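Local coordinates for alkaline phosphatase (Antarctic bacterium, PDB 2W5V), which probably hydrolyses phosphate monoesters, as other alkaline phosphatases do, with zinc and magnesium ions as cofactors, at residues Ala155-Met158 with Thr159-Asp162; Ala185-Gly189 with Asn190-Ile194; Ala110-Ile114 with Val115-Ala119; Gly87-Ala90 with Phe91-Ile95; Lys96-Asn99 with Ala100-Gly103. The protein carries 1 engineered substitution. One frame throughout, in Å; residues are numbered along the deposited sequence.

Interaction 1 (Ala155-Met158 with Thr159-Asp162); sequences AMDM and TESD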
# COMPACT_ATOMS: atom_id res chain seq x y z
N ALA B 155 -4.91 -5.62 -33.44
CA ALA B 155 -6.07 -6.44 -33.79
C ALA B 155 -5.67 -7.58 -34.74
O ALA B 155 -6.06 -8.73 -34.55
CB ALA B 155 -7.15 -5.59 -34.42
N MET B 156 -4.88 -7.26 -35.76
CA MET B 156 -4.39 -8.29 -36.66
C MET B 156 -3.53 -9.32 -35.91
O MET B 156 -3.58 -10.51 -36.23
CB MET B 156 -3.59 -7.68 -37.81
CG MET B 156 -3.10 -8.71 -38.82
SD MET B 156 -4.45 -9.33 -39.84
CE MET B 156 -4.91 -7.84 -40.72
N ASP B 157 -2.75 -8.87 -34.93
CA ASP B 157 -1.94 -9.78 -34.11
C ASP B 157 -2.81 -10.80 -33.36
O ASP B 157 -2.39 -11.93 -33.13
CB ASP B 157 -1.09 -9.00 -33.10
CG ASP B 157 0.08 -8.27 -33.74
OD1 ASP B 157 0.44 -8.58 -34.91
OD2 ASP B 157 0.66 -7.39 -33.07
N MET B 158 -4.01 -10.38 -32.97
CA MET B 158 -4.93 -11.28 -32.29
C MET B 158 -5.16 -12.54 -33.12
O MET B 158 -5.20 -13.65 -32.59
CB MET B 158 -6.27 -10.58 -32.01
CG MET B 158 -7.37 -11.49 -31.44
SD MET B 158 -7.02 -12.00 -29.74
CE MET B 158 -7.55 -10.53 -28.86
N THR B 159 -5.29 -12.36 -34.43
CA THR B 159 -5.57 -13.47 -35.32
C THR B 159 -4.41 -14.45 -35.41
O THR B 159 -4.57 -15.57 -35.91
CB THR B 159 -5.95 -12.98 -36.75
OG1 THR B 159 -4.76 -12.64 -37.48
CG2 THR B 159 -6.88 -11.77 -36.66
N GLU B 160 -3.23 -14.04 -34.95
CA GLU B 160 -2.04 -14.89 -35.01
C GLU B 160 -1.64 -15.36 -33.61
O GLU B 160 -0.62 -16.04 -33.44
CB GLU B 160 -0.87 -14.12 -35.63
CG GLU B 160 -1.18 -13.45 -36.97
CD GLU B 160 -0.30 -12.23 -37.23
OE1 GLU B 160 0.59 -11.95 -36.39
OE2 GLU B 160 -0.48 -11.56 -38.27
N SER B 161 -2.43 -15.00 -32.62
CA SER B 161 -2.08 -15.29 -31.23
C SER B 161 -2.55 -16.69 -30.83
O SER B 161 -3.23 -17.37 -31.58
CB SER B 161 -2.69 -14.25 -30.29
OG SER B 161 -4.09 -14.43 -30.17
N ASP B 162 -2.19 -17.09 -29.61
CA ASP B 162 -2.53 -18.41 -29.10
C ASP B 162 -3.79 -18.38 -28.23
O ASP B 162 -4.25 -19.42 -27.76
CB ASP B 162 -1.35 -18.97 -28.28
CG ASP B 162 -0.12 -19.22 -29.14
OD1 ASP B 162 -0.23 -19.99 -30.12
OD2 ASP B 162 0.96 -18.65 -28.83

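Interaction 2 (Ala185-Gly189 with Asn190-Ile194); sequences AILKG and NQFTI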
# COMPACT_ATOMS: atom_id res chain seq x y z
N ALA B 185 -13.23 -11.55 -40.22
CA ALA B 185 -13.26 -12.74 -41.08
C ALA B 185 -11.98 -13.56 -40.91
O ALA B 185 -12.02 -14.79 -40.93
CB ALA B 185 -13.44 -12.34 -42.54
N ILE B 186 -10.86 -12.87 -40.73
CA ILE B 186 -9.59 -13.54 -40.49
C ILE B 186 -9.60 -14.24 -39.13
O ILE B 186 -9.09 -15.36 -39.00
CB ILE B 186 -8.40 -12.55 -40.58
CG1 ILE B 186 -8.42 -11.84 -41.94
CG2 ILE B 186 -7.08 -13.27 -40.36
CD1 ILE B 186 -7.18 -11.02 -42.22
N LEU B 187 -10.18 -13.60 -38.12
CA LEU B 187 -10.34 -14.25 -36.82
C LEU B 187 -11.09 -15.57 -36.95
O LEU B 187 -10.64 -16.60 -36.46
CB LEU B 187 -11.08 -13.34 -35.83
CG LEU B 187 -10.25 -12.40 -34.96
CD1 LEU B 187 -11.17 -11.58 -34.07
CD2 LEU B 187 -9.25 -13.19 -34.12
N LYS B 188 -12.24 -15.52 -37.61
CA LYS B 188 -13.10 -16.70 -37.72
C LYS B 188 -12.43 -17.80 -38.54
O LYS B 188 -12.69 -18.98 -38.32
CB LYS B 188 -14.44 -16.33 -38.35
CG LYS B 188 -15.27 -15.33 -37.56
CD LYS B 188 -16.50 -14.95 -38.37
CE LYS B 188 -17.28 -13.82 -37.72
NZ LYS B 188 -18.33 -13.30 -38.63
N GLY B 189 -11.59 -17.41 -39.48
CA GLY B 189 -10.87 -18.37 -40.30
C GLY B 189 -9.70 -18.96 -39.53
O GLY B 189 -9.02 -19.84 -40.03
N ASN B 190 -9.47 -18.44 -38.32
CA ASN B 190 -8.47 -19.00 -37.40
C ASN B 190 -9.12 -19.74 -36.23
O ASN B 190 -8.54 -19.82 -35.15
CB ASN B 190 -7.54 -17.91 -36.86
CG ASN B 190 -6.40 -17.59 -37.81
OD1 ASN B 190 -5.37 -18.26 -37.80
ND2 ASN B 190 -6.57 -16.54 -38.61
N GLN B 191 -10.33 -20.24 -36.45
CA GLN B 191 -11.03 -21.08 -35.47
C GLN B 191 -11.77 -20.32 -34.35
O GLN B 191 -12.30 -20.94 -33.43
CB GLN B 191 -10.09 -22.12 -34.86
CG GLN B 191 -9.61 -23.17 -35.86
CD GLN B 191 -8.77 -24.25 -35.20
OE1 GLN B 191 -9.17 -25.41 -35.14
NE2 GLN B 191 -7.61 -23.86 -34.69
N PHE B 192 -11.81 -19.00 -34.45
CA PHE B 192 -12.58 -18.22 -33.48
C PHE B 192 -14.06 -18.16 -33.82
O PHE B 192 -14.44 -17.76 -34.92
CB PHE B 192 -12.04 -16.80 -33.37
CG PHE B 192 -10.90 -16.66 -32.42
CD1 PHE B 192 -9.59 -16.69 -32.88
CD2 PHE B 192 -11.12 -16.52 -31.06
CE1 PHE B 192 -8.53 -16.57 -32.00
CE2 PHE B 192 -10.07 -16.40 -30.18
CZ PHE B 192 -8.78 -16.43 -30.65
N THR B 193 -14.90 -18.58 -32.88
CA THR B 193 -16.31 -18.25 -32.94
C THR B 193 -16.45 -16.86 -32.33
O THR B 193 -15.96 -16.62 -31.23
CB THR B 193 -17.17 -19.26 -32.16
OG1 THR B 193 -17.07 -20.55 -32.79
CG2 THR B 193 -18.62 -18.83 -32.14
N ILE B 194 -17.09 -15.95 -33.05
CA ILE B 194 -17.18 -14.56 -32.59
C ILE B 194 -18.63 -14.14 -32.34
O ILE B 194 -19.48 -14.33 -33.19
CB ILE B 194 -16.56 -13.59 -33.61
CG1 ILE B 194 -15.09 -13.91 -33.86
CG2 ILE B 194 -16.74 -12.14 -33.16
CD1 ILE B 194 -14.21 -13.76 -32.64
O HOH W 1 -12.21 -21.50 -38.89

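Interaction 3 (Ala110-Ile114 with Val115-Ala119); sequences AVKSI and VEIAA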
# COMPACT_ATOMS: atom_id res chain seq x y z
N ALA B 110 10.64 -8.45 -30.29
CA ALA B 110 9.61 -9.17 -29.55
C ALA B 110 10.23 -10.06 -28.47
O ALA B 110 11.33 -10.59 -28.63
CB ALA B 110 8.72 -9.98 -30.48
N VAL B 111 9.49 -10.22 -27.38
CA VAL B 111 9.92 -11.10 -26.31
C VAL B 111 8.78 -12.08 -26.03
O VAL B 111 7.61 -11.73 -26.18
CB VAL B 111 10.35 -10.28 -25.06
CG1 VAL B 111 9.45 -9.09 -24.87
CG2 VAL B 111 10.35 -11.15 -23.82
N LYS B 112 9.13 -13.30 -25.65
CA LYS B 112 8.13 -14.34 -25.38
C LYS B 112 7.27 -14.01 -24.16
O LYS B 112 7.80 -13.72 -23.09
CB LYS B 112 8.83 -15.68 -25.16
CG LYS B 112 7.90 -16.88 -25.08
CD LYS B 112 8.73 -18.15 -25.01
CE LYS B 112 7.88 -19.41 -25.07
NZ LYS B 112 8.75 -20.62 -24.93
N SER B 113 5.95 -14.09 -24.33
CA SER B 113 5.01 -13.73 -23.27
C SER B 113 4.52 -14.94 -22.47
O SER B 113 4.71 -16.09 -22.88
CB SER B 113 3.79 -13.03 -23.87
OG SER B 113 2.87 -13.98 -24.37
N ILE B 114 3.87 -14.67 -21.34
CA ILE B 114 3.34 -15.73 -20.50
C ILE B 114 2.22 -16.50 -21.22
O ILE B 114 2.05 -17.70 -21.01
CB ILE B 114 2.84 -15.18 -19.14
CG1 ILE B 114 2.61 -16.32 -18.13
CG2 ILE B 114 1.59 -14.36 -19.34
CD1 ILE B 114 3.87 -17.10 -17.79
N VAL B 115 1.47 -15.81 -22.07
CA VAL B 115 0.45 -16.49 -22.88
C VAL B 115 1.09 -17.46 -23.89
O VAL B 115 0.57 -18.56 -24.11
CB VAL B 115 -0.46 -15.47 -23.60
CG1 VAL B 115 -1.31 -16.14 -24.67
CG2 VAL B 115 -1.35 -14.74 -22.59
N GLU B 116 2.20 -17.06 -24.50
CA GLU B 116 2.89 -17.94 -25.45
C GLU B 116 3.52 -19.14 -24.74
O GLU B 116 3.51 -20.25 -25.26
CB GLU B 116 3.93 -17.15 -26.25
CG GLU B 116 3.29 -16.16 -27.22
CD GLU B 116 4.23 -15.08 -27.75
OE1 GLU B 116 5.25 -14.77 -27.10
OE2 GLU B 116 3.93 -14.53 -28.83
N ILE B 117 4.05 -18.92 -23.54
CA ILE B 117 4.54 -20.01 -22.70
C ILE B 117 3.39 -20.94 -22.29
O ILE B 117 3.51 -22.16 -22.35
CB ILE B 117 5.26 -19.45 -21.45
CG1 ILE B 117 6.61 -18.86 -21.86
CG2 ILE B 117 5.42 -20.54 -20.38
CD1 ILE B 117 7.25 -17.99 -20.81
N ALA B 118 2.27 -20.36 -21.89
CA ALA B 118 1.14 -21.18 -21.46
C ALA B 118 0.72 -22.12 -22.59
O ALA B 118 0.52 -23.32 -22.38
CB ALA B 118 -0.02 -20.29 -21.05
N ALA B 119 0.59 -21.57 -23.79
CA ALA B 119 0.18 -22.35 -24.95
C ALA B 119 1.12 -23.52 -25.18
O ALA B 119 0.67 -24.64 -25.43
CB ALA B 119 0.11 -21.47 -26.18
O HOH W 2 7.07 -13.79 -28.83

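Interaction 4 (Gly87-Ala90 with Phe91-Ile95); sequences GATA and FSCGI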
# COMPACT_ATOMS: atom_id res chain seq x y z
N GLY B 87 3.92 -1.08 -18.45
CA GLY B 87 3.47 -1.65 -17.19
C GLY B 87 2.93 -3.06 -17.35
O GLY B 87 3.24 -3.95 -16.56
N ALA B 88 2.11 -3.26 -18.38
CA ALA B 88 1.51 -4.56 -18.64
C ALA B 88 2.54 -5.52 -19.23
O ALA B 88 2.50 -6.72 -18.97
CB ALA B 88 0.33 -4.42 -19.58
N THR B 89 3.44 -4.99 -20.06
CA THR B 89 4.47 -5.84 -20.68
C THR B 89 5.43 -6.38 -19.59
O THR B 89 5.96 -7.48 -19.70
CB THR B 89 5.25 -5.08 -21.79
OG1 THR B 89 4.35 -4.73 -22.85
CG2 THR B 89 6.36 -5.96 -22.36
N ALA B 90 5.63 -5.60 -18.52
CA ALA B 90 6.41 -6.10 -17.39
C ALA B 90 5.79 -7.40 -16.86
O ALA B 90 6.49 -8.38 -16.62
CB ALA B 90 6.50 -5.06 -16.28
N PHE B 91 4.47 -7.39 -16.69
CA PHE B 91 3.73 -8.55 -16.20
C PHE B 91 3.68 -9.69 -17.22
O PHE B 91 3.86 -10.86 -16.88
CB PHE B 91 2.28 -8.19 -15.87
CG PHE B 91 2.11 -7.12 -14.82
CD1 PHE B 91 3.09 -6.88 -13.87
CD2 PHE B 91 0.93 -6.39 -14.77
CE1 PHE B 91 2.90 -5.89 -12.90
CE2 PHE B 91 0.74 -5.41 -13.81
CZ PHE B 91 1.73 -5.16 -12.86
N SER B 92 3.42 -9.35 -18.48
CA SER B 92 3.18 -10.38 -19.48
C SER B 92 4.46 -11.02 -20.00
O SER B 92 4.44 -12.19 -20.39
CB SER B 92 2.37 -9.83 -20.65
OG SER B 92 3.15 -8.91 -21.40
N CYS B 93 5.56 -10.27 -20.01
CA CYS B 93 6.81 -10.73 -20.63
C CYS B 93 8.01 -10.78 -19.69
O CYS B 93 9.00 -11.43 -20.00
CB CYS B 93 7.15 -9.87 -21.86
SG CYS B 93 5.89 -9.98 -23.16
N GLY B 94 7.91 -10.10 -18.56
CA GLY B 94 8.95 -10.19 -17.54
C GLY B 94 10.17 -9.32 -17.75
O GLY B 94 11.23 -9.57 -17.18
N ILE B 95 10.03 -8.27 -18.56
CA ILE B 95 11.12 -7.33 -18.79
C ILE B 95 10.66 -5.89 -18.54
O ILE B 95 9.49 -5.57 -18.72
CB ILE B 95 11.63 -7.40 -20.23
CG1 ILE B 95 10.47 -7.12 -21.19
CG2 ILE B 95 12.26 -8.76 -20.50
CD1 ILE B 95 10.92 -6.60 -22.51

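Interaction 5 (Lys96-Asn99 with Ala100-Gly103); sequences KTYN and AAIG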
# COMPACT_ATOMS: atom_id res chain seq x y z
N LYS B 96 11.60 -5.04 -18.11
CA LYS B 96 11.38 -3.60 -18.11
C LYS B 96 11.55 -3.13 -19.55
O LYS B 96 12.51 -3.49 -20.23
CB LYS B 96 12.43 -2.90 -17.25
CG LYS B 96 12.36 -3.23 -15.77
CD LYS B 96 11.29 -2.41 -15.06
CE LYS B 96 11.51 -2.39 -13.56
NZ LYS B 96 10.32 -1.81 -12.83
N THR B 97 10.62 -2.30 -20.02
CA THR B 97 10.68 -1.80 -21.38
C THR B 97 10.20 -0.35 -21.42
O THR B 97 9.83 0.20 -20.37
CB THR B 97 9.88 -2.70 -22.35
OG1 THR B 97 10.11 -2.28 -23.70
CG2 THR B 97 8.38 -2.67 -22.04
N TYR B 98 10.21 0.27 -22.60
CA TYR B 98 9.93 1.70 -22.74
C TYR B 98 8.43 1.99 -22.74
O TYR B 98 7.65 1.17 -23.22
CB TYR B 98 10.62 2.27 -23.99
CG TYR B 98 10.20 1.65 -25.33
CD1 TYR B 98 9.07 2.10 -26.00
CD2 TYR B 98 10.94 0.63 -25.92
CE1 TYR B 98 8.67 1.55 -27.20
CE2 TYR B 98 10.56 0.08 -27.14
CZ TYR B 98 9.42 0.54 -27.78
OH TYR B 98 9.01 0.01 -28.99
N ASN B 99 8.01 3.13 -22.20
CA ASN B 99 6.59 3.50 -22.27
C ASN B 99 6.11 3.42 -23.71
O ASN B 99 6.77 3.93 -24.62
CB ASN B 99 6.32 4.90 -21.70
CG ASN B 99 6.39 4.94 -20.17
OD1 ASN B 99 6.60 3.91 -19.52
ND2 ASN B 99 6.20 6.13 -19.59
N ALA B 100 4.95 2.78 -23.89
CA ALA B 100 4.30 2.57 -25.19
C ALA B 100 4.63 1.21 -25.82
O ALA B 100 3.96 0.80 -26.77
CB ALA B 100 4.60 3.72 -26.17
N ALA B 101 5.64 0.52 -25.31
CA ALA B 101 5.98 -0.79 -25.86
C ALA B 101 4.88 -1.82 -25.59
O ALA B 101 4.31 -1.83 -24.51
CB ALA B 101 7.31 -1.29 -25.29
N ILE B 102 4.61 -2.68 -26.57
CA ILE B 102 3.64 -3.76 -26.39
C ILE B 102 4.32 -5.09 -26.65
O ILE B 102 4.53 -5.46 -27.81
CB ILE B 102 2.43 -3.61 -27.33
CG1 ILE B 102 1.70 -2.29 -27.07
CG2 ILE B 102 1.47 -4.80 -27.16
CD1 ILE B 102 0.94 -2.25 -25.75
N GLY B 103 4.66 -5.81 -25.58
CA GLY B 103 5.29 -7.11 -25.70
C GLY B 103 6.60 -7.09 -26.48
O GLY B 103 6.96 -8.07 -27.13

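Interaction 1 (Ala155-Met158 with Thr159-Asp162)
Thr159 hooks back toward helix 151-158, its hydroxyl donating to Met156 O, three residues earlier. Followed outward, the side chain meets this carbonyl at every atom. Thr159 CB lies 3.5 Å from Met156 O; the hydroxyl reaches it at 2.7 Å from Thr159 OG1 to Met156 O, in the carbonyl plane with a C=O...donor angle of 152°; and CG2 packs against the same oxygen as well as Ala155 O. The torsion explains the grip: with chi1 at 80°, OG1 sits between the backbone N and the carbonyl carbon and faces back down the helix. Thr159 N adds a weak bond to Met156 O, so backbone and side chain of one residue converge on one acceptor.

Ser161 repeats the device at the type I beta turn Met158-Ser161. Ser161 OG donates to Met158 O at 2.8 Å, slightly tilted from the carbonyl plane, while Ser161 N reaches Met158 O at 3.1 Å from well above that plane. Glu160 N is held by Asp157 O. The sulfur of Met158, on a chain bent at chi2 and chi3, comes within 3.8 Å of Ser161 OG, and Met158 and Thr159 both pack on Leu187 of helix 183-188.

Farther out along the side chains, Glu160 OE1 stands 3.7 Å from Asp157 OD1, the two carboxylate planes 51° apart. Asp157 belongs to a magnesium site, with His144 and Glu153, observed for this protein but not occupied in this chain. Two acidic groups this near each other would probably repel without a cation, and Glu160 is likely to add to the negative field there.

Interaction 2 (Ala185-Gly189 with Asn190-Ile194)
Leu187 and Phe192 form the close-packed half of this helix-to-strand turn, and Asn190 pins the turn back to the helix. Leu187 CD2 meets the Phe192 ring at CD1, 3.7 Å away, the two side chains crossing at a slant. Leu187 CD1, the other branch, touches Ile194 CD1 at 4.0 Å, near a right angle. Leu187 O lies at the edge of the Phe192 ring, in its plane, and takes two backbone donors: Asn190 N at 2.9 Å and, weakly, Phe192 N. Beside this core, Lys188 CG rests on Ile194 CG1, and Lys188 CA makes a CA-H...O contact of 3.3 Å with Phe192 O, the angle at H being 158°. Asn190 is held as firmly: with CG anti to the carbonyl carbon (chi1 -84°), the amide runs alongside Ile186, and Asn190 ND2 donates to Ile186 O at 2.8 Å. The acceptor lies close to the Asn190 amide plane, although the donor is 40° out of the carbonyl plane.

The solvent side, at Gly189 and Gln191, is looser. There the type I beta turn Lys188-Gln191 closes with a longer bond, Gln191 N to Lys188 O at 3.3 Å. A water donates to Lys188 O at 2.6 Å and accepts weakly from Gln191 N, bridging the turn.

The turn thus passes the chain from helix 183-188 to strand 192-195, an outermost strand of the main sheet within this chain. Backbone bonds join Thr193 to Lys210 and Gly212 on strand 210-214; Phe192 meets the Phe166 ring of strand 165-169, while Leu187 packs on Met158 of helix 151-158.

Interaction 3 (Ala110-Ile114 with Val115-Ala119)
Ser113 and Glu116 form a capping box, with Ser113 at the N-cap, at the start of helix 114-120, where the loop after helix 86-93 turns into the next helix. Each residue serves the other's backbone. Ser113 OG accepts from Glu116 N at 3.2 Å with an N-H...acceptor angle of 162°, and Glu116 OE1 accepts from Ser113 N at 2.9 Å and 166°. The carboxylate oxygen is met on its anti side, somewhat out of the carboxylate plane. For Ser113 a chi1 of 82° tucks OG over the backbone, facing the first helical turn.

A water donates to Glu116 OE1 at 2.7 Å, a second donor for that oxygen, while OE2 is bonded to His144 NE2. The helix proper begins with Ile117 N to Ser113 O at 3.0 Å and Ala118 N to Ile114 O at 2.8 Å.

Lys112 lies across Ile117 at about a right angle. The extended chain brings Lys112 CE to 3.5 Å from Ile117 CG1, tighter than usual van der Waals contact, and its NZ goes on to Gln375 O. Ile114 and Ile117 pack on Phe364 of helix 362-371. His144 is a magnesium ligand observed for this protein, in a site not occupied in this chain, so Glu116 probably helps to orient it from the second shell. The paired side-chain-to-backbone bonds are those of a classical capping box.

Interaction 4 (Gly87-Ala90 with Phe91-Ile95)
Ala90, Phe91 and Thr89 carry most of this contact, which runs along helix 86-93 and out through its C-terminal end. In Phe91 a chi1 of -59° lays the ring back along the helix and a chi2 of -25° turns its face to Gly87 O, which stands 3.7 Å above the plane of the Phe91 ring, over its centre, while Phe91 CB meets Ala88 O. An alanine in place of Phe91 is likely to leave Gly87 O without its aromatic cover and open a gap beside this buried turn.

Thr89 works through both its backbone and its methyl. Thr89 O accepts from Cys93 N at 2.8 Å, and weakly from Gly94 N; Thr89 CG2 lies 4.0 Å from Cys93 CB. The hydroxyl turns the other way, to Ala85 O, Gly103 N and Ser140 OG. Ala90 holds the chain where the helix ends: its O accepts from Gly94 N at 3.0 Å, and its CA makes a CA-H...O contact of 3.4 Å with Ile95 O. Gly94 leaves helical geometry with phi at 82°, where a CB would collide with the preceding carbonyl oxygen. Two residues earlier, Ser92 N bonds to Ala88 O at 2.8 Å.

Beginning just after Ser84, the phosphoserine residue, the helix keeps Gly87 about 7 Å from a bound zinc ion. Its far end meets helix 114-120 through the Ser92-Ile114 backbone bond, and Gly94 O is held by His365 of helix 362-371 and by Asn361.

Interaction 5 (Lys96-Asn99 with Ala100-Gly103)
Tyr98 O accepts from Ala101 N at 3.0 Å and so closes a type II beta turn from Tyr98 to Ala101. At the third position (i+2) Ala100 has a phi of 95°, the positive value a type II turn requires there.

The Ala101 methyl lies over one face of the Tyr98 ring and makes a CH-pi contact: Ala101 CB is 3.7 Å from the Tyr98 ring centroid, 11° off the ring normal. A chi1 of 60° folds the Tyr98 ring over its own backbone and so across the turn. A serine in place of Tyr98 would probably leave the Ala101 methyl without its aromatic lid and Leu146 O without the partner that Tyr98 OH now provides.

The Asn99 side chain lies about 10 Å from a bound zinc ion. Its amide is fixed by outside partners, OD1 by Ser86 OG and Asp83 N, ND2 by Val81 O; Tyr325 of the second subunit packs on it. The Ala101 methyl is also touched by Thr97, whose hydroxyl binds Val104 O: Thr97 OG1 comes to 3.4 Å and CG2 to 3.7 Å from Ala101 CB.

In the fold
The five contacts follow the chain outward from the metal centre. Interaction 4 lies nearest it, with Ala88 about 7 Å from a bound magnesium ion, and interaction 5 adjoins it, centres 8 Å apart, through a probable hydrogen bond of 2.9 Å between Thr89 OG1 and Gly103 N. Interaction 3 is attached to interaction 4 where Ile114 N meets Ser92 O at 2.7 Å. Asp162 CB then packs on Ala119 CB, joining interaction 1 to interaction 3, and both border the His144 magnesium site, not occupied in this chain. Interaction 2, at the sheet edge, touches interaction 1 through Leu187, Ile186 and Asn190 and lies about 27 Å, centre to centre, from interaction 4.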